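Local coordinates for mannosyl-6-phosphatase (Bacteroides thetaiotaomicron, PDB 4C1R), which probably removes phosphate from mannose 6-phosphate groups, using bound magnesium, as a hydrolase of the endonuclease/exonuclease/phosphatase family that serves gut bacteria feeding on yeast mannan, at residues E46-Q51 and K75-A80; D86-V91 and F122-T127; Y196-Y201 and F231-Y236. All coordinates share one frame; numbering follows the deposited sequence.

Contact 1 (E46-Q51 and K75-A80). With MG (magnesium ion), chain E.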
loop_
_atom_site.group_PDB
_atom_site.type_symbol
_atom_site.label_atom_id
_atom_site.label_comp_id
_atom_site.label_asym_id
_atom_site.label_seq_id
_atom_site.Cartn_x
_atom_site.Cartn_y
_atom_site.Cartn_z
ATOM N N GLU A 46 4.298 -6.901 0.704
ATOM C CA GLU A 46 5.289 -7.946 0.428
ATOM C C GLU A 46 6.528 -8.027 1.317
ATOM O O GLU A 46 7.294 -8.962 1.148
ATOM C CB GLU A 46 5.675 -8.036 -1.056
ATOM C CG GLU A 46 4.501 -8.390 -1.964
ATOM C CD GLU A 46 4.949 -8.793 -3.335
ATOM O OE1 GLU A 46 6.151 -9.152 -3.473
ATOM O OE2 GLU A 46 4.090 -8.764 -4.258
ATOM N N CYS A 47 6.709 -7.111 2.274
ATOM C CA CYS A 47 7.938 -7.127 3.068
ATOM C C CYS A 47 7.913 -8.272 4.080
ATOM O O CYS A 47 6.917 -8.424 4.815
ATOM C CB CYS A 47 8.109 -5.816 3.839
ATOM S SG CYS A 47 8.594 -4.415 2.791
ATOM N N PHE A 48 9.008 -9.044 4.148
ATOM C CA PHE A 48 9.280 -9.873 5.327
ATOM C C PHE A 48 9.792 -8.987 6.423
ATOM O O PHE A 48 10.184 -7.868 6.159
ATOM C CB PHE A 48 10.295 -10.992 5.031
ATOM C CG PHE A 48 9.834 -11.958 3.976
ATOM C CD1 PHE A 48 8.870 -12.910 4.259
ATOM C CD2 PHE A 48 10.360 -11.909 2.688
ATOM C CE1 PHE A 48 8.434 -13.793 3.288
ATOM C CE2 PHE A 48 9.928 -12.797 1.700
ATOM C CZ PHE A 48 8.967 -13.747 2.014
ATOM N N LEU A 49 9.749 -9.461 7.673
ATOM C CA LEU A 49 10.212 -8.677 8.814
ATOM C C LEU A 49 11.579 -8.064 8.559
ATOM O O LEU A 49 11.812 -6.909 8.948
ATOM C CB LEU A 49 10.245 -9.510 10.121
ATOM C CG LEU A 49 10.842 -8.773 11.337
ATOM C CD1 LEU A 49 9.968 -7.598 11.785
ATOM C CD2 LEU A 49 11.087 -9.731 12.501
ATOM N N HIS A 50 12.498 -8.815 7.939
ATOM C CA HIS A 50 13.878 -8.291 7.832
ATOM C C HIS A 50 13.922 -7.106 6.857
ATOM O O HIS A 50 14.756 -6.199 6.985
ATOM C CB HIS A 50 14.896 -9.367 7.457
ATOM C CG HIS A 50 14.855 -9.769 6.010
ATOM N ND1 HIS A 50 14.047 -10.784 5.540
ATOM C CD2 HIS A 50 15.511 -9.282 4.929
ATOM C CE1 HIS A 50 14.236 -10.931 4.239
ATOM N NE2 HIS A 50 15.129 -10.037 3.848
ATOM N N GLN A 51 12.973 -7.093 5.920
ATOM C CA GLN A 51 12.852 -5.973 4.978
ATOM C C GLN A 51 12.290 -4.757 5.703
ATOM O O GLN A 51 12.738 -3.628 5.474
ATOM C CB GLN A 51 11.952 -6.366 3.822
ATOM C CG GLN A 51 12.604 -7.357 2.866
ATOM C CD GLN A 51 11.647 -7.716 1.744
ATOM O OE1 GLN A 51 10.901 -8.703 1.834
ATOM N NE2 GLN A 51 11.648 -6.910 0.680
ATOM N N LYS A 75 5.916 -13.869 11.194
ATOM C CA LYS A 75 6.153 -14.749 10.050
ATOM C C LYS A 75 5.375 -14.291 8.837
ATOM O O LYS A 75 4.169 -14.043 8.919
ATOM C CB LYS A 75 5.773 -16.201 10.363
ATOM C CG LYS A 75 6.783 -16.971 11.217
ATOM C CD LYS A 75 6.400 -18.452 11.247
ATOM C CE LYS A 75 7.599 -19.395 11.168
ATOM N NZ LYS A 75 7.799 -20.195 12.417
ATOM N N GLY A 76 6.047 -14.241 7.686
ATOM C CA GLY A 76 5.327 -14.051 6.445
ATOM C C GLY A 76 5.392 -12.598 5.962
ATOM O O GLY A 76 5.971 -11.725 6.616
ATOM N N GLU A 77 4.803 -12.372 4.805
ATOM C CA GLU A 77 4.696 -11.031 4.257
ATOM C C GLU A 77 3.819 -10.125 5.123
ATOM O O GLU A 77 2.867 -10.582 5.774
ATOM C CB GLU A 77 4.167 -11.097 2.839
ATOM C CG GLU A 77 5.202 -11.647 1.864
ATOM C CD GLU A 77 4.699 -11.697 0.428
ATOM O OE1 GLU A 77 3.708 -10.997 0.067
ATOM O OE2 GLU A 77 5.319 -12.416 -0.366
ATOM N N HIS A 78 4.171 -8.851 5.158
ATOM C CA HIS A 78 3.356 -7.861 5.886
ATOM C C HIS A 78 2.628 -6.902 4.941
ATOM O O HIS A 78 3.079 -6.633 3.805
ATOM C CB HIS A 78 4.213 -7.057 6.827
ATOM C CG HIS A 78 4.913 -7.858 7.893
ATOM N ND1 HIS A 78 5.906 -8.775 7.610
ATOM C CD2 HIS A 78 4.903 -7.735 9.242
ATOM C CE1 HIS A 78 6.405 -9.252 8.740
ATOM N NE2 HIS A 78 5.840 -8.609 9.743
ATOM N N SER A 79 1.481 -6.417 5.397
ATOM C CA SER A 79 0.859 -5.252 4.816
ATOM C C SER A 79 1.169 -4.041 5.683
ATOM O O SER A 79 0.263 -3.364 6.168
ATOM C CB SER A 79 -0.645 -5.450 4.765
ATOM O OG SER A 79 -0.961 -6.439 3.822
ATOM N N ALA A 80 2.445 -3.784 5.907
ATOM C CA ALA A 80 2.888 -2.814 6.934
ATOM C C ALA A 80 2.584 -1.367 6.524
ATOM O O ALA A 80 2.703 -1.020 5.347
ATOM C CB ALA A 80 4.396 -2.985 7.195
HETATM MG MG MG E . 4.467 -8.886 -6.349
HETATM O O HOH W 1 2.083 -8.701 0.804
HETATM O O HOH W 2 6.177 -10.309 -5.837
HETATM O O HOH W 3 4.961 -4.799 3.635
HETATM O O HOH W 4 8.187 -12.000 8.087
HETATM O O HOH W 5 5.772 -7.234 -6.157
HETATM O O HOH W 6 4.858 -8.892 -8.227
HETATM O O HOH W 7 3.341 -10.556 -6.456
HETATM O O HOH W 8 2.711 -7.722 -6.787
#

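Contact 2 (D86-V91 and F122-T127)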
loop_
_atom_site.group_PDB
_atom_site.type_symbol
_atom_site.label_atom_id
_atom_site.label_comp_id
_atom_site.label_asym_id
_atom_site.label_seq_id
_atom_site.Cartn_x
_atom_site.Cartn_y
_atom_site.Cartn_z
ATOM N N ASP A 86 6.701 12.339 13.788
ATOM C CA ASP A 86 6.516 13.739 14.176
ATOM C C ASP A 86 5.239 14.366 13.588
ATOM O O ASP A 86 4.860 15.470 13.983
ATOM C CB ASP A 86 7.767 14.593 13.886
ATOM C CG ASP A 86 7.946 14.901 12.397
ATOM O OD1 ASP A 86 7.339 14.204 11.548
ATOM O OD2 ASP A 86 8.712 15.841 12.063
ATOM N N LYS A 87 4.556 13.667 12.675
ATOM C CA LYS A 87 3.309 14.210 12.130
ATOM C C LYS A 87 2.054 13.511 12.653
ATOM O O LYS A 87 1.014 14.144 12.790
ATOM C CB LYS A 87 3.336 14.223 10.603
ATOM C CG LYS A 87 4.171 15.373 10.082
ATOM C CD LYS A 87 4.545 15.217 8.628
ATOM C CE LYS A 87 5.833 15.969 8.349
ATOM N NZ LYS A 87 6.208 15.874 6.914
ATOM N N PHE A 88 2.153 12.213 12.955
ATOM C CA PHE A 88 0.987 11.451 13.371
ATOM C C PHE A 88 1.224 10.736 14.653
ATOM O O PHE A 88 2.314 10.222 14.894
ATOM C CB PHE A 88 0.570 10.433 12.314
ATOM C CG PHE A 88 0.228 11.056 10.984
ATOM C CD1 PHE A 88 -0.974 11.712 10.808
ATOM C CD2 PHE A 88 1.175 11.087 9.952
ATOM C CE1 PHE A 88 -1.283 12.317 9.609
ATOM C CE2 PHE A 88 0.886 11.706 8.742
ATOM C CZ PHE A 88 -0.357 12.311 8.566
ATOM N N ASP A 89 0.195 10.725 15.482
ATOM C CA ASP A 89 0.109 9.741 16.542
ATOM C C ASP A 89 -0.784 8.554 16.112
ATOM O O ASP A 89 -1.785 8.738 15.423
ATOM C CB ASP A 89 -0.491 10.389 17.811
ATOM C CG ASP A 89 0.439 11.447 18.458
ATOM O OD1 ASP A 89 1.675 11.200 18.532
ATOM O OD2 ASP A 89 -0.087 12.491 18.954
ATOM N N ILE A 90 -0.482 7.363 16.624
ATOM C CA ILE A 90 -1.420 6.238 16.562
ATOM C C ILE A 90 -2.293 6.253 17.803
ATOM O O ILE A 90 -1.788 6.269 18.916
ATOM C CB ILE A 90 -0.674 4.891 16.545
ATOM C CG1 ILE A 90 0.320 4.868 15.419
ATOM C CG2 ILE A 90 -1.647 3.722 16.376
ATOM C CD1 ILE A 90 1.438 3.887 15.679
ATOM N N VAL A 91 -3.597 6.310 17.599
ATOM C CA VAL A 91 -4.596 6.195 18.667
ATOM C C VAL A 91 -4.900 4.691 18.978
ATOM O O VAL A 91 -4.978 4.289 20.146
ATOM C CB VAL A 91 -5.887 6.930 18.248
ATOM C CG1 VAL A 91 -6.959 6.807 19.329
ATOM C CG2 VAL A 91 -5.600 8.413 17.978
ATOM N N PHE A 122 -5.284 7.045 13.099
ATOM C CA PHE A 122 -4.270 8.096 13.181
ATOM C C PHE A 122 -4.855 9.457 13.581
ATOM O O PHE A 122 -6.037 9.785 13.319
ATOM C CB PHE A 122 -3.497 8.232 11.843
ATOM C CG PHE A 122 -2.587 7.079 11.549
ATOM C CD1 PHE A 122 -1.285 7.050 12.070
ATOM C CD2 PHE A 122 -3.020 6.026 10.755
ATOM C CE1 PHE A 122 -0.438 5.973 11.828
ATOM C CE2 PHE A 122 -2.186 4.957 10.509
ATOM C CZ PHE A 122 -0.891 4.917 11.052
ATOM N N LYS A 123 -4.023 10.234 14.235
ATOM C CA LYS A 123 -4.393 11.606 14.549
ATOM C C LYS A 123 -3.251 12.546 14.142
ATOM O O LYS A 123 -2.111 12.368 14.606
ATOM C CB LYS A 123 -4.643 11.734 16.048
ATOM C CG LYS A 123 -5.541 12.918 16.404
ATOM C CD LYS A 123 -5.882 12.897 17.899
ATOM C CE LYS A 123 -6.451 14.221 18.403
ATOM N NZ LYS A 123 -7.702 14.709 17.718
ATOM N N CYS A 124 -3.583 13.566 13.361
ATOM C CA CYS A 124 -2.594 14.540 12.839
ATOM C C CYS A 124 -2.139 15.357 14.046
ATOM O O CYS A 124 -2.979 15.859 14.758
ATOM C CB CYS A 124 -3.258 15.458 11.774
ATOM S SG CYS A 124 -2.140 16.548 10.810
ATOM N N LYS A 125 -0.836 15.401 14.333
ATOM C CA LYS A 125 -0.366 15.958 15.574
ATOM C C LYS A 125 -0.536 17.478 15.577
ATOM O O LYS A 125 -0.819 18.031 16.600
ATOM C CB LYS A 125 1.086 15.598 15.841
ATOM C CG LYS A 125 1.291 14.132 16.122
ATOM C CD LYS A 125 2.754 13.890 16.365
ATOM C CE LYS A 125 3.056 13.970 17.840
ATOM N NZ LYS A 125 3.962 12.844 18.178
ATOM N N ASP A 126 -0.506 18.088 14.403
ATOM C CA ASP A 126 -0.736 19.514 14.221
ATOM C C ASP A 126 -2.193 19.924 14.284
ATOM O O ASP A 126 -2.547 20.797 15.045
ATOM C CB ASP A 126 -0.198 19.960 12.852
ATOM C CG ASP A 126 1.284 19.850 12.751
ATOM O OD1 ASP A 126 1.946 19.914 13.814
ATOM O OD2 ASP A 126 1.795 19.682 11.615
ATOM N N THR A 127 -3.041 19.330 13.453
ATOM C CA THR A 127 -4.405 19.832 13.321
ATOM C C THR A 127 -5.393 19.040 14.156
ATOM O O THR A 127 -6.561 19.408 14.195
ATOM C CB THR A 127 -4.910 19.731 11.882
ATOM O OG1 THR A 127 -5.021 18.348 11.538
ATOM C CG2 THR A 127 -3.932 20.416 10.905
#

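Contact 3 (Y196-Y201 and F231-Y236)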
loop_
_atom_site.group_PDB
_atom_site.type_symbol
_atom_site.label_atom_id
_atom_site.label_comp_id
_atom_site.label_asym_id
_atom_site.label_seq_id
_atom_site.Cartn_x
_atom_site.Cartn_y
_atom_site.Cartn_z
ATOM N N TYR A 196 -7.381 8.226 -8.384
ATOM C CA TYR A 196 -7.099 8.429 -9.817
ATOM C C TYR A 196 -8.248 9.218 -10.479
ATOM O O TYR A 196 -7.993 10.185 -11.211
ATOM C CB TYR A 196 -6.870 7.093 -10.560
ATOM C CG TYR A 196 -6.648 7.219 -12.085
ATOM C CD1 TYR A 196 -7.744 7.234 -12.997
ATOM C CD2 TYR A 196 -5.366 7.272 -12.610
ATOM C CE1 TYR A 196 -7.545 7.327 -14.383
ATOM C CE2 TYR A 196 -5.145 7.340 -13.991
ATOM C CZ TYR A 196 -6.231 7.406 -14.861
ATOM O OH TYR A 196 -5.966 7.517 -16.202
ATOM N N GLU A 197 -9.494 8.866 -10.151
ATOM C CA GLU A 197 -10.657 9.551 -10.762
ATOM C C GLU A 197 -10.945 10.911 -10.088
ATOM O O GLU A 197 -11.472 11.821 -10.709
ATOM C CB GLU A 197 -11.903 8.665 -10.720
ATOM C CG GLU A 197 -11.718 7.330 -11.459
ATOM C CD GLU A 197 -11.510 7.506 -12.961
ATOM O OE1 GLU A 197 -11.713 8.634 -13.488
ATOM O OE2 GLU A 197 -11.089 6.532 -13.631
ATOM N N LYS A 198 -10.581 11.047 -8.824
ATOM C CA LYS A 198 -11.096 12.125 -7.980
ATOM C C LYS A 198 -10.140 13.331 -7.916
ATOM O O LYS A 198 -10.525 14.409 -7.495
ATOM C CB LYS A 198 -11.369 11.541 -6.585
ATOM C CG LYS A 198 -11.978 12.461 -5.536
ATOM C CD LYS A 198 -12.464 11.627 -4.356
ATOM C CE LYS A 198 -12.671 12.440 -3.081
ATOM N NZ LYS A 198 -13.768 13.438 -3.220
ATOM N N CYS A 199 -8.890 13.133 -8.311
ATOM C CA CYS A 199 -7.844 14.107 -8.093
ATOM C C CYS A 199 -8.091 15.384 -8.909
ATOM O O CYS A 199 -8.610 15.289 -9.993
ATOM C CB CYS A 199 -6.495 13.479 -8.468
ATOM S SG CYS A 199 -6.364 13.022 -10.208
ATOM N N ASP A 200 -7.757 16.564 -8.367
ATOM C CA ASP A 200 -7.729 17.770 -9.168
ATOM C C ASP A 200 -6.694 17.695 -10.282
ATOM O O ASP A 200 -6.969 18.116 -11.396
ATOM C CB ASP A 200 -7.433 19.005 -8.316
ATOM C CG ASP A 200 -8.564 19.339 -7.359
ATOM O OD1 ASP A 200 -9.697 18.882 -7.553
ATOM O OD2 ASP A 200 -8.309 20.016 -6.372
ATOM N N TYR A 201 -5.485 17.231 -9.978
ATOM C CA TYR A 201 -4.442 17.149 -10.989
ATOM C C TYR A 201 -3.925 15.716 -11.037
ATOM O O TYR A 201 -3.759 15.071 -9.984
ATOM C CB TYR A 201 -3.304 18.135 -10.666
ATOM C CG TYR A 201 -2.289 18.218 -11.768
ATOM C CD1 TYR A 201 -2.506 19.031 -12.887
ATOM C CD2 TYR A 201 -1.092 17.519 -11.687
ATOM C CE1 TYR A 201 -1.563 19.109 -13.918
ATOM C CE2 TYR A 201 -0.172 17.574 -12.724
ATOM C CZ TYR A 201 -0.419 18.366 -13.828
ATOM O OH TYR A 201 0.498 18.400 -14.820
ATOM N N PHE A 231 -12.796 13.444 1.548
ATOM C CA PHE A 231 -11.446 13.998 1.322
ATOM C C PHE A 231 -11.375 14.790 0.020
ATOM O O PHE A 231 -11.814 14.309 -1.003
ATOM C CB PHE A 231 -10.375 12.908 1.225
ATOM C CG PHE A 231 -9.904 12.382 2.547
ATOM C CD1 PHE A 231 -9.084 13.133 3.348
ATOM C CD2 PHE A 231 -10.264 11.111 2.951
ATOM C CE1 PHE A 231 -8.582 12.614 4.534
ATOM C CE2 PHE A 231 -9.825 10.585 4.155
ATOM C CZ PHE A 231 -8.993 11.346 4.962
ATOM N N HIS A 232 -10.730 15.952 0.059
ATOM C CA HIS A 232 -10.280 16.664 -1.156
ATOM C C HIS A 232 -8.966 16.072 -1.678
ATOM O O HIS A 232 -7.951 16.100 -0.984
ATOM C CB HIS A 232 -10.090 18.159 -0.845
ATOM C CG HIS A 232 -9.765 18.998 -2.041
ATOM N ND1 HIS A 232 -10.104 18.631 -3.328
ATOM C CD2 HIS A 232 -9.120 20.182 -2.149
ATOM C CE1 HIS A 232 -9.683 19.552 -4.174
ATOM N NE2 HIS A 232 -9.091 20.508 -3.483
ATOM N N VAL A 233 -9.002 15.511 -2.883
ATOM C CA VAL A 233 -7.815 14.923 -3.472
ATOM C C VAL A 233 -7.211 15.929 -4.434
ATOM O O VAL A 233 -7.772 16.221 -5.475
ATOM C CB VAL A 233 -8.105 13.596 -4.218
ATOM C CG1 VAL A 233 -6.843 13.121 -4.929
ATOM C CG2 VAL A 233 -8.598 12.528 -3.243
ATOM N N LYS A 234 -6.068 16.462 -4.047
ATOM C CA LYS A 234 -5.494 17.590 -4.723
ATOM C C LYS A 234 -4.622 17.103 -5.897
ATOM O O LYS A 234 -4.556 17.762 -6.944
ATOM C CB LYS A 234 -4.715 18.428 -3.711
ATOM C CG LYS A 234 -3.875 19.537 -4.317
ATOM C CD LYS A 234 -2.818 20.014 -3.323
ATOM C CE LYS A 234 -1.474 20.331 -3.984
ATOM N NZ LYS A 234 -0.359 19.942 -3.067
ATOM N N ARG A 235 -4.004 15.924 -5.755
ATOM C CA ARG A 235 -3.047 15.475 -6.753
ATOM C C ARG A 235 -2.778 13.980 -6.700
ATOM O O ARG A 235 -2.690 13.416 -5.623
ATOM C CB ARG A 235 -1.755 16.228 -6.565
ATOM C CG ARG A 235 -0.874 16.106 -7.758
ATOM C CD ARG A 235 -0.031 17.346 -7.928
ATOM N NE ARG A 235 0.781 17.607 -6.746
ATOM C CZ ARG A 235 1.448 18.738 -6.550
ATOM N NH1 ARG A 235 1.461 19.681 -7.491
ATOM N NH2 ARG A 235 2.122 18.911 -5.424
ATOM N N TYR A 236 -2.622 13.362 -7.866
ATOM C CA TYR A 236 -2.367 11.931 -7.983
ATOM C C TYR A 236 -1.131 11.821 -8.884
ATOM O O TYR A 236 -1.024 12.549 -9.905
ATOM C CB TYR A 236 -3.593 11.232 -8.637
ATOM C CG TYR A 236 -3.341 9.773 -9.123
ATOM C CD1 TYR A 236 -2.596 9.526 -10.304
ATOM C CD2 TYR A 236 -3.711 8.660 -8.325
ATOM C CE1 TYR A 236 -2.277 8.219 -10.697
ATOM C CE2 TYR A 236 -3.468 7.339 -8.733
ATOM C CZ TYR A 236 -2.762 7.110 -9.925
ATOM O OH TYR A 236 -2.502 5.829 -10.406
HETATM O O HOH W 9 -11.021 15.677 -4.478
#

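Contact 1 (E46-Q51 and K75-A80)
Cys-47 O receives two hydrogen bonds from one residue, His-78, whose backbone N lies 2.8 Å away and whose ring ND1 lies 3.0 Å away, the two donors coming from opposite faces of the carbonyl plane. The imidazole turns back to this oxygen because His-78 CG stands beside its own backbone N (chi1 -61°); histidine suits the place, being short and carrying a ring N-H. Its CE1 then packs 3.5 Å from Leu-49 N, where the helix 49-58 begins. Gly-76 takes backbone angles at which any side chain would collide with the carbonyl before it. Over one face of the Phe-48 ring lies Glu-77 CG, and the Glu-77 chain also packs on Glu-46, with OE1 of Glu-77 3.4 Å from CG of Glu-46.

The watered margins are the looser part: one molecule spans Leu-49 N and Gly-76 O, another sits beside Cys-47 N and His-78 O, and a third links Glu-77 OE1 to Glu-46 N, weakly at the latter. Asn-11 donates to Glu-46 OE1 and weakly to Glu-77 OE2. Extended beyond CG, Glu-46 places OE2 2.1 Å from the magnesium ion, whose other five ligands are waters. A metal-binding glutamate just after a central strand, here 41-45, is characteristic of the DNase I-like active site.

Contact 2 (D86-V91 and F122-T127)
Lys-87 O accepts from Lys-125 N at 2.7 Å, the shortest polar bond between the two segments and the last rung of an antiparallel pairing at one edge of the six-stranded sheet of this DNase I-like sandwich. Farther along, Asp-89 and Lys-123 form a hydrogen-bonded pair, N to O in both directions, flanked by the non-hydrogen-bonded pairs Phe-88 with Cys-124 and Ile-90 with Phe-122.

These flanking residues share the face turned to the other sheet, where apolar side chains belong: Phe-122 CD1 packs 3.9 Å from Phe-88 CB, its CE1 touches Ile-90 CG1, and Tyr-83 of the other sheet meets the Phe-122 ring edge-to-face. Cys-124, small enough to sit beside the Phe-88 ring, makes an oblique sulfur-aromatic contact with it.

Asp-89 points to the other face, and Lys-125, just past the strand end and bent at chi3 and chi4, reaches across it at about a right angle in a salt bridge. An alanine here has no carboxylate, and Lys-125 NZ would probably be left with little but its weak bond to Thr-85 O, its chain set free to turn. The ammonium meets the carboxylate on the syn side of Asp-89 OD1, with Lys-125 NZ 2.8 Å from that oxygen and 31° out of the carboxylate plane.

Contact 3 (Y196-Y201 and F231-Y236)
Tyr-236 lies against the short helix 195-198, and nearly every atom of its side chain meets something there. CB rests 3.7 Å from Cys-199 SG. CG leads into the ring, and Tyr-196 CA sits over the CD2-CE2 side of its face, 4.1 Å from the centroid of the Tyr-236 ring in a CH-pi contact. CD2 approaches Tyr-196 N, CE2 lies 3.9 Å from Tyr-196 CB, and CZ meets Tyr-196 CD2 at 3.7 Å. At the tip, OH is close to the same CD2. The Tyr-196 ring thus presents its edge to the face of Tyr-236, a T-shaped stack with the planes at 88° and the centroids 5.4 Å apart. An aromatic ring suits position 196 because it also serves cation-pi contacts with Arg-202 and Arg-221.

Cys-199 fits where the helix ends and the chain closes on the strand: its SG takes the crowded position between backbone N and carbonyl carbon (chi1 63°), while CB touches Val-233 CG1 at 3.6 Å. The other branch of Val-233, CG2, packs on the aliphatic chain of Lys-198, whose ammonium goes on to Pro-229 O.

Backbone bonds finish the join. Asp-200 N donates to Val-233 O, Tyr-201 N donates to Lys-234 O, and Tyr-201 O accepts from Tyr-236 N at 2.9 Å. Tyr-201 thereby embraces Arg-235 in a parallel bridge, with its ring next to the arginine CD. Lys-234 and Arg-235 both face Glu-281 of the neighbouring strand in a classic beta bulge, and Arg-235 forms a salt bridge with that glutamate. Strand 201-203, led in by the short helix, runs parallel to strand 232-238 as the outermost strand of one sheet of the two-sheet sandwich characteristic of the DNase I-like fold.

From the N terminus the three contacts follow in series, none nested in or crossing another. Contact 1 closes the loop between Gln-51 and Lys-75, bringing the stretch before strand 81-84 back to the start of helix 49-58, beside the magnesium site. The chain then passes from the seven-stranded sheet into the six-stranded one, where contact 2 pairs strand 88-97 with strand 116-124 and closes the excursion between them. Contact 3 closes later, after the chain has visited strand 223-227 of the six-stranded sheet, and ties helix 195-198 and strand 201-203 to strand 232-238. Contacts 1 and 3 lie on opposite sides of the chain's centre, their own centres about 30 Å apart; no two contacts touch.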